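Local coordinates for protein Glucose/sorbosone dehydrogenases (Escherichia coli K12, PDB 2G8S) that belongs to the glucose/sorbosone dehydrogenase family of beta-propeller proteins and binds a calcium ion, at residues T319-R324 and S344-K349. Sequence-based numbering, arbitrary orientation. Where two conformers were deposited one is given.
With EDO (1,2-ethanediol), chain I; EDO (1,2-ethanediol), chain L.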
loop_
_atom_site.group_PDB
_atom_site.type_symbol
_atom_site.label_atom_id
_atom_site.label_comp_id
_atom_site.label_asym_id
_atom_site.label_seq_id
_atom_site.Cartn_x
_atom_site.Cartn_y
_atom_site.Cartn_z
ATOM N N THR A 319 -2.742 -20.041 -5.737
ATOM C CA THR A 319 -3.713 -20.592 -4.789
ATOM C C THR A 319 -3.257 -21.922 -4.194
ATOM O O THR A 319 -3.524 -22.203 -3.024
ATOM C CB THR A 319 -5.103 -20.777 -5.429
ATOM O OG1 THR A 319 -5.418 -19.626 -6.220
ATOM C CG2 THR A 319 -6.172 -20.951 -4.357
ATOM N N ASP A 320 -2.553 -22.726 -4.986
ATOM C CA ASP A 320 -2.112 -24.032 -4.487
ATOM C C ASP A 320 -1.027 -23.982 -3.402
ATOM O O ASP A 320 -0.754 -24.999 -2.754
ATOM C CB ASP A 320 -1.729 -24.968 -5.643
ATOM C CG ASP A 320 -0.571 -24.455 -6.490
ATOM O OD1 ASP A 320 -0.033 -23.358 -6.234
ATOM O OD2 ASP A 320 -0.196 -25.173 -7.451
ATOM N N ARG A 321 -0.418 -22.814 -3.190
ATOM C CA ARG A 321 0.656 -22.698 -2.192
ATOM C C ARG A 321 0.138 -22.450 -0.773
ATOM O O ARG A 321 0.871 -22.636 0.199
ATOM C CB ARG A 321 1.660 -21.605 -2.574
ATOM C CG ARG A 321 2.311 -21.813 -3.943
ATOM C CD ARG A 321 3.485 -20.866 -4.167
ATOM N NE ARG A 321 4.723 -21.380 -3.568
ATOM C CZ ARG A 321 5.266 -20.933 -2.440
ATOM N NH1 ARG A 321 4.696 -19.939 -1.760
ATOM N NH2 ARG A 321 6.398 -21.465 -1.990
ATOM N N GLY A 322 -1.106 -21.989 -0.666
ATOM C CA GLY A 322 -1.767 -21.814 0.625
ATOM C C GLY A 322 -1.220 -20.713 1.510
ATOM O O GLY A 322 -1.430 -20.745 2.728
ATOM N N GLN A 323 -0.543 -19.727 0.912
ATOM C CA GLN A 323 0.069 -18.634 1.664
ATOM C C GLN A 323 -0.678 -17.322 1.477
ATOM O O GLN A 323 -1.032 -16.953 0.348
ATOM C CB GLN A 323 1.531 -18.444 1.246
ATOM C CG GLN A 323 2.362 -19.723 1.285
ATOM C CD GLN A 323 2.433 -20.353 2.671
ATOM O OE1 GLN A 323 3.001 -19.774 3.605
ATOM N NE2 GLN A 323 1.854 -21.543 2.812
ATOM N N ARG A 324 -0.899 -16.617 2.585
ATOM C CA ARG A 324 -1.449 -15.258 2.525
ATOM C C ARG A 324 -0.496 -14.381 1.723
ATOM O O ARG A 324 0.710 -14.436 1.935
ATOM C CB ARG A 324 -1.595 -14.679 3.937
ATOM C CG ARG A 324 -2.496 -15.471 4.877
ATOM C CD ARG A 324 -2.301 -15.048 6.344
ATOM N NE ARG A 324 -2.374 -13.602 6.565
ATOM C CZ ARG A 324 -3.509 -12.906 6.662
ATOM N NH1 ARG A 324 -4.686 -13.512 6.540
ATOM N NH2 ARG A 324 -3.469 -11.594 6.868
ATOM N N SER A 344 6.593 -17.460 8.852
ATOM C CA SER A 344 7.669 -17.979 8.018
ATOM C C SER A 344 7.362 -17.619 6.561
ATOM O O SER A 344 7.104 -18.484 5.705
ATOM C CB SER A 344 7.870 -19.485 8.223
ATOM O OG SER A 344 9.180 -19.867 7.837
ATOM N N GLY A 345 7.378 -16.317 6.300
ATOM C CA GLY A 345 7.058 -15.759 4.994
ATOM C C GLY A 345 8.146 -15.942 3.951
ATOM O O GLY A 345 9.271 -16.356 4.250
ATOM N N GLU A 346 7.788 -15.631 2.713
ATOM C CA GLU A 346 8.659 -15.865 1.567
ATOM C C GLU A 346 8.695 -14.667 0.637
ATOM O O GLU A 346 7.714 -13.923 0.521
ATOM C CB GLU A 346 8.163 -17.068 0.768
ATOM C CG GLU A 346 8.189 -18.409 1.484
ATOM C CD GLU A 346 7.310 -19.417 0.761
ATOM O OE1 GLU A 346 6.091 -19.167 0.647
ATOM O OE2 GLU A 346 7.831 -20.443 0.291
ATOM N N LEU A 347 9.834 -14.511 -0.032
ATOM C CA LEU A 347 9.965 -13.682 -1.223
ATOM C C LEU A 347 9.994 -14.642 -2.402
ATOM O O LEU A 347 10.858 -15.527 -2.462
ATOM C CB LEU A 347 11.262 -12.880 -1.168
ATOM C CG LEU A 347 11.698 -12.162 -2.451
ATOM C CD1 LEU A 347 10.760 -11.007 -2.808
ATOM C CD2 LEU A 347 13.146 -11.688 -2.292
ATOM N N LEU A 348 9.037 -14.466 -3.318
ATOM C CA LEU A 348 8.865 -15.348 -4.465
ATOM C C LEU A 348 9.111 -14.595 -5.757
ATOM O O LEU A 348 8.748 -13.427 -5.872
ATOM C CB LEU A 348 7.434 -15.878 -4.499
ATOM C CG LEU A 348 6.863 -16.518 -3.229
ATOM C CD1 LEU A 348 5.370 -16.804 -3.362
ATOM C CD2 LEU A 348 7.619 -17.794 -2.904
ATOM N N LYS A 349 9.717 -15.287 -6.724
ATOM C CA LYS A 349 9.911 -14.766 -8.075
ATOM C C LYS A 349 9.023 -15.605 -8.985
ATOM O O LYS A 349 9.164 -16.837 -9.045
ATOM C CB LYS A 349 11.384 -14.882 -8.482
ATOM C CG LYS A 349 11.721 -14.343 -9.880
ATOM C CD LYS A 349 13.228 -14.350 -10.076
ATOM C CE LYS A 349 13.629 -13.837 -11.451
ATOM N NZ LYS A 349 15.111 -13.820 -11.607
HETATM C C1 EDO I . 8.067 -23.186 -4.922
HETATM O O1 EDO I . 7.673 -23.679 -3.633
HETATM C C2 EDO I . 7.097 -23.678 -5.985
HETATM O O2 EDO I . 5.764 -23.268 -5.632
HETATM C C1 EDO L . 17.741 -13.648 -8.647
HETATM O O1 EDO L . 16.642 -14.330 -9.259
HETATM C C2 EDO L . 17.465 -12.153 -8.619
HETATM O O2 EDO L . 16.052 -11.922 -8.590
HETATM O O HOH W 1 5.021 -18.121 2.902
#
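R321 reaches across from the connection between two sheets and takes hold of the carboxylate of E346 end-on, one nitrogen to each oxygen. R321 NH1 donates to E346 OE1 at 2.9 Å and R321 NH2 to E346 OE2 at 2.9 Å, both nearly straight. Each acceptor is approached on its syn side and lies in or close to the guanidinium plane, yet the two flat groups are twisted 31° apart, leaving the donors somewhat out of the carboxylate plane. The two side chains meet from opposite directions, and the paired bonds restrain how either group can turn. The edge of the guanidinium formed by NE and NH2 is taken by a 1,2-ethanediol, probably from the crystallisation liquor, which accepts from R321 NE through O2 and from R321 NH2 through O1. L348 lays CD2 over the rim of one guanidinium face, and its CD1 is 3.6 Å from R321 NH1, so an aliphatic group backs the ion pair. Q323 crosses E346 at about a right angle, with Q323 CG 3.8 Å from E346 OE1. Its chain folds back at chi2 (-60°), and Q323 NE2 donates to R321 O at 3.0 Å, while one water donates to both Q323 OE1 and E346 OE1. V12 of strand 8-17 touches both R321 and E346. The arrangement ties the inter-blade loop linking strands 310-317 and 325-330 to a four-stranded antiparallel blade in which N-terminal strand 8-17 pairs with C-terminal strand 345-352, the Velcro closure characteristic of beta-propellers.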